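Long-range contacts in DsbA family protein (Salmonella typhimurium, PDB 7JVE), which acts as a trimeric thioredoxin-like enzyme with both thiol oxidase and disulfide isomerase activities, encoded in a fimbrial operon: residues A[56-61]-A[210-215]; A[84-89]-A[112-117]; A[218-223]-A[231-236]. All blocks are in the same frame, centred on the assembly; numbering follows the deposited sequence.

Contact 1. Residues A[56-61]-A[210-215]. With EDO (1,2-ethanediol), chain M.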
ATOM      1  N   GLN A  56     -22.050  -7.392   9.249  1.00 27.14           N
ATOM      2  CA  GLN A  56     -23.078  -7.837  10.175  1.00 27.31           C
ATOM      3  C   GLN A  56     -22.888  -7.220  11.554  1.00 26.88           C
ATOM      4  O   GLN A  56     -23.861  -6.790  12.190  1.00 27.97           O
ATOM      5  CB  GLN A  56     -23.071  -9.358  10.254  1.00 26.56           C
ATOM      6  CG  GLN A  56     -23.778 -10.021   9.060  1.00 32.27           C
ATOM      7  CD  GLN A  56     -23.462 -11.518   8.929  1.00 43.45           C
ATOM      8  OE1 GLN A  56     -22.524 -12.026   9.557  1.00 44.98           O
ATOM      9  NE2 GLN A  56     -24.252 -12.230   8.114  1.00 43.55           N
ATOM     10  N   ALA A  57     -21.643  -7.146  12.029  1.00 24.74           N
ATOM     11  CA  ALA A  57     -21.407  -6.616  13.371  1.00 27.50           C
ATOM     12  C   ALA A  57     -21.677  -5.120  13.428  1.00 26.07           C
ATOM     13  O   ALA A  57     -22.187  -4.625  14.438  1.00 25.85           O
ATOM     14  CB  ALA A  57     -19.977  -6.910  13.819  1.00 27.36           C
ATOM     15  N   TYR A  58     -21.318  -4.388  12.363  1.00 24.50           N
ATOM     16  CA  TYR A  58     -21.646  -2.964  12.276  1.00 26.63           C
ATOM     17  C   TYR A  58     -23.152  -2.742  12.240  1.00 27.50           C
ATOM     18  O   TYR A  58     -23.661  -1.797  12.861  1.00 25.97           O
ATOM     19  CB  TYR A  58     -21.007  -2.329  11.034  1.00 24.68           C
ATOM     20  CG  TYR A  58     -19.598  -1.826  11.234  1.00 23.99           C
ATOM     21  CD1 TYR A  58     -19.279  -0.978  12.303  1.00 22.85           C
ATOM     22  CD2 TYR A  58     -18.585  -2.167  10.335  1.00 22.19           C
ATOM     23  CE1 TYR A  58     -17.994  -0.500  12.484  1.00 22.31           C
ATOM     24  CE2 TYR A  58     -17.300  -1.695  10.508  1.00 21.46           C
ATOM     25  CZ  TYR A  58     -17.009  -0.874  11.574  1.00 22.12           C
ATOM     26  OH  TYR A  58     -15.729  -0.427  11.733  1.00 24.18           O
ATOM     27  N   VAL A  59     -23.879  -3.591  11.504  1.00 24.20           N
ATOM     28  CA  VAL A  59     -25.329  -3.461  11.451  1.00 25.02           C
ATOM     29  C   VAL A  59     -25.928  -3.611  12.847  1.00 29.57           C
ATOM     30  O   VAL A  59     -26.812  -2.839  13.250  1.00 27.92           O
ATOM     31  CB  VAL A  59     -25.927  -4.478  10.461  1.00 27.14           C
ATOM     32  CG1 VAL A  59     -27.424  -4.614  10.707  1.00 30.52           C
ATOM     33  CG2 VAL A  59     -25.654  -4.048   9.013  1.00 25.82           C
ATOM     34  N   GLN A  60     -25.449  -4.594  13.616  1.00 27.30           N
ATOM     35  CA  GLN A  60     -25.928  -4.751  14.985  1.00 27.85           C
ATOM     36  C   GLN A  60     -25.685  -3.488  15.798  1.00 28.74           C
ATOM     37  O   GLN A  60     -26.535  -3.092  16.600  1.00 27.18           O
ATOM     38  CB  GLN A  60     -25.257  -5.953  15.658  1.00 28.67           C
ATOM     39  CG  GLN A  60     -25.766  -7.290  15.166  1.00 29.86           C
ATOM     40  CD  GLN A  60     -27.237  -7.476  15.508  1.00 40.39           C
ATOM     41  OE1 GLN A  60     -27.629  -7.407  16.677  1.00 44.77           O
ATOM     42  NE2 GLN A  60     -28.065  -7.666  14.487  1.00 38.09           N
ATOM     43  N   LEU A  61     -24.511  -2.858  15.624  1.00 26.22           N
ATOM     44  CA  LEU A  61     -24.208  -1.634  16.366  1.00 26.74           C
ATOM     45  C   LEU A  61     -25.144  -0.501  15.963  1.00 26.69           C
ATOM     46  O   LEU A  61     -25.635   0.240  16.828  1.00 26.67           O
ATOM     47  CB  LEU A  61     -22.749  -1.231  16.148  1.00 24.01           C
ATOM     48  CG  LEU A  61     -21.708  -2.180  16.755  1.00 25.70           C
ATOM     49  CD1 LEU A  61     -20.285  -1.754  16.382  1.00 25.55           C
ATOM     50  CD2 LEU A  61     -21.877  -2.235  18.276  1.00 24.86           C
ATOM     51  N   HIS A 210     -18.527   4.107  20.174  1.00 22.20           N
ATOM     52  CA  HIS A 210     -19.528   3.055  20.328  1.00 26.48           C
ATOM     53  C   HIS A 210     -19.852   2.378  19.005  1.00 24.63           C
ATOM     54  O   HIS A 210     -20.174   1.187  18.992  1.00 21.51           O
ATOM     55  CB  HIS A 210     -20.816   3.616  20.938  1.00 24.18           C
ATOM     56  CG  HIS A 210     -20.706   3.918  22.397  1.00 30.37           C
ATOM     57  ND1 HIS A 210     -21.397   4.950  22.999  1.00 28.08           N
ATOM     58  CD2 HIS A 210     -19.972   3.332  23.376  1.00 28.58           C
ATOM     59  CE1 HIS A 210     -21.106   4.975  24.289  1.00 29.47           C
ATOM     60  NE2 HIS A 210     -20.244   4.006  24.543  1.00 30.32           N
ATOM     61  N   MET A 211     -19.800   3.117  17.889  1.00 25.91           N
ATOM     62  CA  MET A 211     -20.061   2.507  16.593  1.00 24.18           C
ATOM     63  C   MET A 211     -18.830   1.816  16.028  1.00 26.21           C
ATOM     64  O   MET A 211     -18.912   1.233  14.948  1.00 29.00           O
ATOM     65  CB  MET A 211     -20.568   3.558  15.607  1.00 24.67           C
ATOM     66  CG  MET A 211     -22.021   3.967  15.857  1.00 23.66           C
ATOM     67  SD  MET A 211     -23.178   2.598  15.639  1.00 24.70           S
ATOM     68  CE  MET A 211     -22.767   2.117  13.972  1.00 23.46           C
ATOM     69  N   ASP A 212     -17.697   1.870  16.732  1.00 24.16           N
ATOM     70  CA  ASP A 212     -16.421   1.400  16.204  1.00 23.60           C
ATOM     71  C   ASP A 212     -16.068   2.113  14.894  1.00 24.33           C
ATOM     72  O   ASP A 212     -15.604   1.495  13.935  1.00 27.20           O
ATOM     73  CB  ASP A 212     -16.434  -0.129  16.033  1.00 25.82           C
ATOM     74  CG  ASP A 212     -15.032  -0.726  15.972  1.00 26.67           C
ATOM     75  OD1 ASP A 212     -14.054  -0.011  16.277  1.00 33.50           O
ATOM     76  OD2 ASP A 212     -14.892  -1.903  15.597  1.00 26.82           O
ATOM     77  N   PHE A 213     -16.284   3.432  14.863  1.00 23.76           N
ATOM     78  CA  PHE A 213     -15.858   4.324  13.785  1.00 22.37           C
ATOM     79  C   PHE A 213     -14.744   5.272  14.211  1.00 22.65           C
ATOM     80  O   PHE A 213     -14.515   6.282  13.535  1.00 22.39           O
ATOM     81  CB  PHE A 213     -17.026   5.201  13.298  1.00 20.84           C
ATOM     82  CG  PHE A 213     -18.164   4.448  12.649  1.00 20.90           C
ATOM     83  CD1 PHE A 213     -17.959   3.226  12.037  1.00 19.34           C
ATOM     84  CD2 PHE A 213     -19.440   5.003  12.627  1.00 19.53           C
ATOM     85  CE1 PHE A 213     -18.999   2.568  11.421  1.00 21.46           C
ATOM     86  CE2 PHE A 213     -20.485   4.336  12.029  1.00 19.98           C
ATOM     87  CZ  PHE A 213     -20.268   3.115  11.435  1.00 20.96           C
ATOM     88  N   SER A 214     -14.092   5.034  15.342  1.00 25.02           N
ATOM     89  CA  SER A 214     -13.114   6.010  15.825  1.00 25.54           C
ATOM     90  C   SER A 214     -12.003   6.204  14.798  1.00 27.54           C
ATOM     91  O   SER A 214     -11.344   5.244  14.383  1.00 24.26           O
ATOM     92  CB  SER A 214     -12.531   5.569  17.162  1.00 25.72           C
ATOM     93  OG  SER A 214     -11.914   6.666  17.803  1.00 26.24           O
ATOM     94  N   GLY A 215     -11.800   7.451  14.376  1.00 26.74           N
ATOM     95  CA  GLY A 215     -10.775   7.710  13.392  1.00 22.40           C
ATOM     96  C   GLY A 215     -11.126   7.317  11.975  1.00 21.71           C
ATOM     97  O   GLY A 215     -10.278   7.465  11.100  1.00 26.05           O
TER
HETATM   98  C1  EDO M 307     -17.639  -3.642  14.582  1.00 26.95           C
HETATM   99  O1  EDO M 307     -16.728  -3.656  15.685  1.00 35.72           O
HETATM  100  C2  EDO M 307     -17.042  -4.483  13.457  1.00 36.77           C
HETATM  101  O2  EDO M 307     -16.427  -5.679  13.998  1.00 40.23           O
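This is a helix-to-loop contact, partly buried, in which the end of helix 37-64 leans on the turn that leaves helix 199-210 before strand 218-223. The turn is a Schellman motif: D212, with positive phi (57°), ends the helix, presenting the carbonyls of M211 and D212 to the edge of the Y58 ring. Y58 OH donates to D212 O at 2.9 Å in the carbonyl plane, while Y58 CE1 approaches M211 O to 3.1 Å, so two carbonyls line one rim of the ring. The F213 ring crosses Y58 obliquely, planes at 36°, with Y58 CE1 3.4 Å from F213 CE1; M211 CB lies over one face of the F213 ring, toward its rim. One turn on, L61 points at the loop, L61 CD1 lying 3.6 Å from M211 O. The M211 chain, bent at chi2 and chi3, curls so that its SD lies 3.9 Å from L61 CB. Over a face of Y58 sits a 1,2-ethanediol, probably from the crystallisation liquor, with C2 3.9 Å above the ring plane; its O1 donates to D212 OD2 at 2.5 Å. K162 NZ of the second subunit hydrogen-bonds Y58 OH and makes a salt bridge with D212 OD2. The phenol is thus gripped by a carbonyl of its own chain and by that ammonium, whose charge may lower the proton affinity of hydroxyl and carboxylate where the subunits meet.

Contact 2. Residues A[84-89]-A[112-117]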
ATOM      1  N   ALA A  84     -36.153   6.863   5.319  1.00 33.69           N
ATOM      2  CA  ALA A  84     -34.754   6.450   5.374  1.00 31.64           C
ATOM      3  C   ALA A  84     -33.848   7.604   5.792  1.00 30.86           C
ATOM      4  O   ALA A  84     -34.081   8.772   5.450  1.00 29.72           O
ATOM      5  CB  ALA A  84     -34.272   5.897   4.032  1.00 31.02           C
ATOM      6  N   ALA A  85     -32.789   7.248   6.514  1.00 28.59           N
ATOM      7  CA  ALA A  85     -31.767   8.194   6.923  1.00 27.18           C
ATOM      8  C   ALA A  85     -30.386   7.722   6.481  1.00 26.67           C
ATOM      9  O   ALA A  85     -30.093   6.522   6.412  1.00 24.57           O
ATOM     10  CB  ALA A  85     -31.779   8.414   8.438  1.00 26.11           C
ATOM     11  N   VAL A  86     -29.540   8.701   6.184  1.00 29.26           N
ATOM     12  CA  VAL A  86     -28.134   8.500   5.868  1.00 24.91           C
ATOM     13  C   VAL A  86     -27.375   9.318   6.891  1.00 22.44           C
ATOM     14  O   VAL A  86     -27.477  10.548   6.898  1.00 25.47           O
ATOM     15  CB  VAL A  86     -27.796   8.947   4.438  1.00 25.94           C
ATOM     16  CG1 VAL A  86     -26.289   8.826   4.172  1.00 20.16           C
ATOM     17  CG2 VAL A  86     -28.609   8.157   3.441  1.00 22.27           C
ATOM     18  N   VAL A  87     -26.649   8.646   7.777  1.00 23.02           N
ATOM     19  CA  VAL A  87     -25.909   9.288   8.854  1.00 22.60           C
ATOM     20  C   VAL A  87     -24.447   9.334   8.441  1.00 23.49           C
ATOM     21  O   VAL A  87     -23.866   8.299   8.097  1.00 21.80           O
ATOM     22  CB  VAL A  87     -26.094   8.525  10.179  1.00 23.47           C
ATOM     23  CG1 VAL A  87     -25.420   9.262  11.328  1.00 21.40           C
ATOM     24  CG2 VAL A  87     -27.560   8.318  10.470  1.00 21.56           C
ATOM     25  N   MET A  88     -23.843  10.524   8.450  1.00 24.75           N
ATOM     26  CA  MET A  88     -22.497  10.684   7.906  1.00 21.33           C
ATOM     27  C   MET A  88     -21.532  11.156   8.985  1.00 22.47           C
ATOM     28  O   MET A  88     -21.673  12.267   9.516  1.00 22.53           O
ATOM     29  CB  MET A  88     -22.482  11.634   6.705  1.00 22.60           C
ATOM     30  CG  MET A  88     -23.455  11.254   5.589  1.00 23.61           C
ATOM     31  SD  MET A  88     -23.928  12.580   4.442  1.00 33.70           S
ATOM     32  CE  MET A  88     -24.740  13.769   5.520  1.00 28.28           C
ATOM     33  N   PHE A  89     -20.560  10.297   9.301  1.00 21.42           N
ATOM     34  CA  PHE A  89     -19.429  10.626  10.155  1.00 20.61           C
ATOM     35  C   PHE A  89     -18.285  11.149   9.286  1.00 22.99           C
ATOM     36  O   PHE A  89     -17.797  10.446   8.392  1.00 20.53           O
ATOM     37  CB  PHE A  89     -18.997   9.395  10.947  1.00 21.36           C
ATOM     38  CG  PHE A  89     -20.021   8.940  11.947  1.00 20.93           C
ATOM     39  CD1 PHE A  89     -21.159   8.259  11.530  1.00 17.37           C
ATOM     40  CD2 PHE A  89     -19.867   9.244  13.308  1.00 19.20           C
ATOM     41  CE1 PHE A  89     -22.108   7.829  12.458  1.00 21.31           C
ATOM     42  CE2 PHE A  89     -20.803   8.832  14.243  1.00 19.12           C
ATOM     43  CZ  PHE A  89     -21.938   8.115  13.826  1.00 18.62           C
ATOM     44  N   PRO A 112     -34.644  14.017  -2.152  1.00 37.40           N
ATOM     45  CA  PRO A 112     -35.213  15.053  -1.272  1.00 40.84           C
ATOM     46  C   PRO A 112     -36.120  14.494  -0.191  1.00 39.18           C
ATOM     47  O   PRO A 112     -36.430  15.203   0.776  1.00 36.37           O
ATOM     48  CB  PRO A 112     -35.995  15.939  -2.242  1.00 34.73           C
ATOM     49  CG  PRO A 112     -36.407  15.001  -3.323  1.00 40.47           C
ATOM     50  CD  PRO A 112     -35.219  14.081  -3.506  1.00 39.93           C
ATOM     51  N   ASP A 113     -36.535  13.247  -0.330  1.00 39.14           N
ATOM     52  CA  ASP A 113     -37.411  12.546   0.596  1.00 41.26           C
ATOM     53  C   ASP A 113     -36.661  11.851   1.723  1.00 39.16           C
ATOM     54  O   ASP A 113     -37.306  11.267   2.602  1.00 36.15           O
ATOM     55  CB  ASP A 113     -38.212  11.511  -0.187  1.00 43.91           C
ATOM     56  CG  ASP A 113     -37.305  10.452  -0.842  1.00 51.01           C
ATOM     57  OD1 ASP A 113     -37.630   9.246  -0.724  1.00 64.77           O
ATOM     58  OD2 ASP A 113     -36.257  10.820  -1.436  1.00 59.56           O
ATOM     59  N   THR A 114     -35.326  11.877   1.708  1.00 32.49           N
ATOM     60  CA  THR A 114     -34.499  11.123   2.632  1.00 28.74           C
ATOM     61  C   THR A 114     -33.788  12.087   3.571  1.00 27.58           C
ATOM     62  O   THR A 114     -33.436  13.204   3.191  1.00 26.66           O
ATOM     63  CB  THR A 114     -33.492  10.253   1.857  1.00 33.52           C
ATOM     64  OG1 THR A 114     -34.184   9.209   1.158  1.00 32.00           O
ATOM     65  CG2 THR A 114     -32.440   9.634   2.768  1.00 27.24           C
ATOM     66  N   ARG A 115     -33.608  11.664   4.813  1.00 26.14           N
ATOM     67  CA  ARG A 115     -32.984  12.502   5.822  1.00 28.32           C
ATOM     68  C   ARG A 115     -31.475  12.259   5.848  1.00 28.49           C
ATOM     69  O   ARG A 115     -31.027  11.111   5.963  1.00 26.22           O
ATOM     70  CB  ARG A 115     -33.599  12.223   7.199  1.00 28.00           C
ATOM     71  CG  ARG A 115     -33.165  13.177   8.288  1.00 24.79           C
ATOM     72  CD  ARG A 115     -33.766  12.816   9.637  1.00 25.11           C
ATOM     73  NE  ARG A 115     -33.203  13.643  10.697  1.00 25.50           N
ATOM     74  CZ  ARG A 115     -32.944  13.207  11.925  1.00 28.05           C
ATOM     75  NH1 ARG A 115     -33.198  11.943  12.245  1.00 25.47           N
ATOM     76  NH2 ARG A 115     -32.403  14.025  12.825  1.00 24.27           N
ATOM     77  N   PHE A 116     -30.697  13.338   5.746  1.00 23.65           N
ATOM     78  CA  PHE A 116     -29.242  13.258   5.807  1.00 24.40           C
ATOM     79  C   PHE A 116     -28.771  13.936   7.090  1.00 26.15           C
ATOM     80  O   PHE A 116     -29.040  15.123   7.310  1.00 23.52           O
ATOM     81  CB  PHE A 116     -28.600  13.885   4.570  1.00 22.27           C
ATOM     82  CG  PHE A 116     -28.851  13.114   3.296  1.00 26.56           C
ATOM     83  CD1 PHE A 116     -30.074  13.219   2.634  1.00 26.72           C
ATOM     84  CD2 PHE A 116     -27.866  12.279   2.757  1.00 22.48           C
ATOM     85  CE1 PHE A 116     -30.314  12.512   1.447  1.00 27.92           C
ATOM     86  CE2 PHE A 116     -28.092  11.581   1.576  1.00 22.04           C
ATOM     87  CZ  PHE A 116     -29.319  11.688   0.918  1.00 24.68           C
ATOM     88  N   ILE A 117     -28.109  13.160   7.946  1.00 24.36           N
ATOM     89  CA  ILE A 117     -27.704  13.582   9.275  1.00 23.83           C
ATOM     90  C   ILE A 117     -26.189  13.719   9.286  1.00 22.31           C
ATOM     91  O   ILE A 117     -25.476  12.849   8.778  1.00 23.49           O
ATOM     92  CB  ILE A 117     -28.190  12.571  10.334  1.00 22.22           C
ATOM     93  CG1 ILE A 117     -29.704  12.340  10.178  1.00 24.73           C
ATOM     94  CG2 ILE A 117     -27.829  13.043  11.727  1.00 20.32           C
ATOM     95  CD1 ILE A 117     -30.323  11.433  11.239  1.00 25.36           C
TER
HETATM   96  O   HOH W   1     -36.619   8.183   2.972  1.00 31.44           O
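Backbone hydrogen bonds come first in the pairing of strands 84-90 and 115-120, parallel neighbours joined through helix 95-110 in the beta-alpha-beta unit of a thioredoxin fold. R115 N donates to A84 O, V86 N to R115 O (the shortest, 2.8 Å), I117 N to V86 O (the straightest, 173°) and M88 N to I117 O. CA-H...O contacts fill in between them, the shortest from A85 CA to R115 O at 3.2 Å.

Apolar contacts divide between the two faces. On the face of V86 and F116 the side chains lie side by side, V86 CB 3.7 Å from F116 CD2, while the M88 chain bends at chi3 to bring CE within 4.0 Å of F116 CB and leaves SD at the edge of the ring. On the other face I117 CD1 reaches V87 CG2 at 4.2 Å and lies against one face of the R115 guanidinium.

Polar contacts are few: a water at the start of the ladder and the R115 guanidinium. The water accepts from A84 N at 2.7 Å and donates to D113 O, linking the start of strand 84-90 to the turn that leads into strand 115-120. R115 runs extended from CG to NE, and its NH1 bonds Q224 OE1 and L70 O while NH2 bonds S71 O. Carbonyl and amide oxygens thus satisfy the buried guanidinium and would stabilise its charge.

Contact 3. Residues A[218-223]-A[231-236]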
ATOM      1  N   ALA A 218     -17.505   7.252   7.923  1.00 16.95           N
ATOM      2  CA  ALA A 218     -18.433   6.186   7.547  1.00 21.18           C
ATOM      3  C   ALA A 218     -19.830   6.747   7.345  1.00 22.30           C
ATOM      4  O   ALA A 218     -20.168   7.833   7.834  1.00 21.04           O
ATOM      5  CB  ALA A 218     -18.492   5.064   8.600  1.00 20.05           C
ATOM      6  N   PHE A 219     -20.630   5.979   6.607  1.00 25.84           N
ATOM      7  CA  PHE A 219     -22.058   6.201   6.409  1.00 23.76           C
ATOM      8  C   PHE A 219     -22.825   5.077   7.082  1.00 24.26           C
ATOM      9  O   PHE A 219     -22.436   3.910   6.964  1.00 25.46           O
ATOM     10  CB  PHE A 219     -22.449   6.195   4.922  1.00 20.37           C
ATOM     11  CG  PHE A 219     -21.826   7.291   4.115  1.00 25.29           C
ATOM     12  CD1 PHE A 219     -20.601   7.092   3.487  1.00 23.86           C
ATOM     13  CD2 PHE A 219     -22.464   8.509   3.963  1.00 23.72           C
ATOM     14  CE1 PHE A 219     -20.023   8.086   2.739  1.00 24.89           C
ATOM     15  CE2 PHE A 219     -21.880   9.521   3.210  1.00 26.19           C
ATOM     16  CZ  PHE A 219     -20.657   9.313   2.602  1.00 22.33           C
ATOM     17  N   VAL A 220     -23.928   5.422   7.747  1.00 20.41           N
ATOM     18  CA  VAL A 220     -24.944   4.464   8.163  1.00 21.94           C
ATOM     19  C   VAL A 220     -26.246   4.817   7.463  1.00 25.85           C
ATOM     20  O   VAL A 220     -26.766   5.935   7.615  1.00 26.06           O
ATOM     21  CB  VAL A 220     -25.166   4.441   9.682  1.00 22.59           C
ATOM     22  CG1 VAL A 220     -26.037   3.225  10.036  1.00 23.44           C
ATOM     23  CG2 VAL A 220     -23.841   4.428  10.426  1.00 21.86           C
ATOM     24  N   VAL A 221     -26.787   3.855   6.729  1.00 24.65           N
ATOM     25  CA  VAL A 221     -28.035   4.006   5.998  1.00 23.78           C
ATOM     26  C   VAL A 221     -29.030   3.006   6.580  1.00 27.62           C
ATOM     27  O   VAL A 221     -28.756   1.800   6.616  1.00 27.35           O
ATOM     28  CB  VAL A 221     -27.827   3.783   4.495  1.00 24.78           C
ATOM     29  CG1 VAL A 221     -29.070   4.190   3.719  1.00 24.60           C
ATOM     30  CG2 VAL A 221     -26.562   4.557   4.029  1.00 21.22           C
ATOM     31  N   MET A 222     -30.178   3.500   7.033  1.00 27.12           N
ATOM     32  CA  MET A 222     -31.097   2.688   7.812  1.00 28.95           C
ATOM     33  C   MET A 222     -32.481   3.313   7.785  1.00 32.17           C
ATOM     34  O   MET A 222     -32.607   4.538   7.644  1.00 29.45           O
ATOM     35  CB  MET A 222     -30.597   2.546   9.251  1.00 29.05           C
ATOM     36  CG  MET A 222     -30.601   3.851  10.004  1.00 30.09           C
ATOM     37  SD  MET A 222     -29.764   3.785  11.598  1.00 33.31           S
ATOM     38  CE  MET A 222     -30.368   2.239  12.289  1.00 32.24           C
ATOM     39  N   PRO A 223     -33.535   2.506   7.906  1.00 34.80           N
ATOM     40  CA  PRO A 223     -34.870   3.067   8.133  1.00 39.46           C
ATOM     41  C   PRO A 223     -34.914   3.767   9.479  1.00 36.26           C
ATOM     42  O   PRO A 223     -34.226   3.386  10.426  1.00 34.33           O
ATOM     43  CB  PRO A 223     -35.798   1.838   8.118  1.00 39.08           C
ATOM     44  CG  PRO A 223     -34.958   0.716   7.569  1.00 38.79           C
ATOM     45  CD  PRO A 223     -33.547   1.035   7.960  1.00 35.52           C
ATOM     46  N   LYS A 231     -31.660  -6.450   7.233  1.00 64.29           N
ATOM     47  CA  LYS A 231     -31.630  -6.440   5.778  1.00 62.00           C
ATOM     48  C   LYS A 231     -31.853  -5.063   5.173  1.00 58.87           C
ATOM     49  O   LYS A 231     -31.614  -4.904   3.973  1.00 58.83           O
ATOM     50  CB  LYS A 231     -32.684  -7.411   5.233  1.00 69.48           C
ATOM     51  CG  LYS A 231     -32.547  -7.693   3.742  1.00 79.62           C
ATOM     52  CD  LYS A 231     -31.277  -8.482   3.444  1.00 84.58           C
ATOM     53  CE  LYS A 231     -31.335  -9.895   4.021  1.00 79.51           C
ATOM     54  NZ  LYS A 231     -32.316 -10.744   3.299  1.00 79.07           N
ATOM     55  N   ARG A 232     -32.302  -4.073   5.953  1.00 50.94           N
ATOM     56  CA  ARG A 232     -32.522  -2.719   5.445  1.00 46.70           C
ATOM     57  C   ARG A 232     -31.465  -1.714   5.897  1.00 38.92           C
ATOM     58  O   ARG A 232     -31.648  -0.512   5.688  1.00 36.57           O
ATOM     59  CB  ARG A 232     -33.910  -2.218   5.852  1.00 49.45           C
ATOM     60  CG  ARG A 232     -35.079  -3.022   5.283  1.00 53.70           C
ATOM     61  CD  ARG A 232     -36.248  -2.113   4.927  1.00 52.40           C
ATOM     62  NE  ARG A 232     -37.042  -1.739   6.105  1.00 63.82           N
ATOM     63  CZ  ARG A 232     -37.883  -0.699   6.175  1.00 65.49           C
ATOM     64  NH1 ARG A 232     -38.072   0.104   5.129  1.00 58.47           N
ATOM     65  NH2 ARG A 232     -38.554  -0.463   7.300  1.00 67.07           N
ATOM     66  N   VAL A 233     -30.368  -2.165   6.498  1.00 38.00           N
ATOM     67  CA  VAL A 233     -29.333  -1.290   7.045  1.00 32.09           C
ATOM     68  C   VAL A 233     -28.033  -1.528   6.288  1.00 30.69           C
ATOM     69  O   VAL A 233     -27.669  -2.672   6.014  1.00 32.03           O
ATOM     70  CB  VAL A 233     -29.109  -1.557   8.544  1.00 28.98           C
ATOM     71  CG1 VAL A 233     -28.035  -0.628   9.111  1.00 26.11           C
ATOM     72  CG2 VAL A 233     -30.419  -1.474   9.317  1.00 33.10           C
ATOM     73  N   THR A 234     -27.303  -0.465   5.992  1.00 29.28           N
ATOM     74  CA  THR A 234     -26.022  -0.658   5.333  1.00 29.89           C
ATOM     75  C   THR A 234     -25.009   0.285   5.975  1.00 28.81           C
ATOM     76  O   THR A 234     -25.309   1.465   6.177  1.00 24.80           O
ATOM     77  CB  THR A 234     -26.123  -0.390   3.825  1.00 26.81           C
ATOM     78  OG1 THR A 234     -27.284  -1.035   3.303  1.00 28.38           O
ATOM     79  CG2 THR A 234     -24.935  -1.035   3.136  1.00 24.86           C
ATOM     80  N   VAL A 235     -23.820  -0.224   6.288  1.00 25.63           N
ATOM     81  CA  VAL A 235     -22.740   0.586   6.844  1.00 24.36           C
ATOM     82  C   VAL A 235     -21.645   0.656   5.791  1.00 24.40           C
ATOM     83  O   VAL A 235     -21.175  -0.378   5.309  1.00 25.79           O
ATOM     84  CB  VAL A 235     -22.225   0.006   8.173  1.00 29.20           C
ATOM     85  CG1 VAL A 235     -20.993   0.729   8.644  1.00 20.84           C
ATOM     86  CG2 VAL A 235     -23.327   0.079   9.242  1.00 26.78           C
ATOM     87  N   ILE A 236     -21.250   1.867   5.417  1.00 25.85           N
ATOM     88  CA  ILE A 236     -20.388   2.045   4.253  1.00 23.10           C
ATOM     89  C   ILE A 236     -19.190   2.927   4.575  1.00 24.57           C
ATOM     90  O   ILE A 236     -19.348   3.979   5.215  1.00 21.32           O
ATOM     91  CB  ILE A 236     -21.184   2.638   3.083  1.00 24.77           C
ATOM     92  CG1 ILE A 236     -22.512   1.888   2.925  1.00 26.94           C
ATOM     93  CG2 ILE A 236     -20.308   2.661   1.794  1.00 28.62           C
ATOM     94  CD1 ILE A 236     -23.288   2.226   1.679  1.00 25.72           C
TER
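Strands 218-223 and 234-237 form a beta hairpin, densely paired from F219/I236 to V221/T234 and more open to solvent toward their connection, where side-chain cover replaces backbone bonds. In the tight part, F219 with I236 and V221 with T234 are antiparallel hydrogen-bonded pairs, each with two reciprocal bonds; the straightest, F219 N to I236 O, is 2.8 Å at 171°. V220 and V235 make the non-hydrogen-bonded pair between them, with V220 CG1 4.2 Å from V235 CG2. F219 CB lies 4.2 Å from I236 CB. These two residues share a face with V221 and T234, and I236 O also lies at the edge of the F219 ring.

Beyond T234 the ladder ends, and M222 CB rests 4.0 Å from V233 CG2. Nearer the solvent, where R232 is partly exposed and K231 exposed and poorly ordered, the R232 chain bends at chi2 and chi3 so that P223 CG lies over one face of the R232 guanidinium, 3.5 Å above its plane. P223 CD also meets R232 O at 3.3 Å. The charge has a long, weak ion pair from R232 NH2 to D227 OD2.

Helix 242-253 covers the face of F219, V221 and I236, where K251 bonds T234 OG1; helix 37-64 covers the face of V220 and V235, and strand 84-90 flanks 218-223 on its other edge.

Contacts 2 and 3 are buried strand pairings within one sheet, parallel in the first and antiparallel in the second, and they join directly: V87 N lies 2.7 Å from V220 O, a probable hydrogen bond, and M88 CG packs on F219 CE2. Contact 1 is only partly buried and lies at the subunit interface, which contact 3 also touches; its single direct hydrogen bond comes from a side chain, where the strand contacts rely on backbone ladders. F213 links all three, packing on F89 of the 84-89 segment and on A218, V220 and V235 of contact 3. Helix 37-64 also touches the sheet directly, Y58 packing on V235.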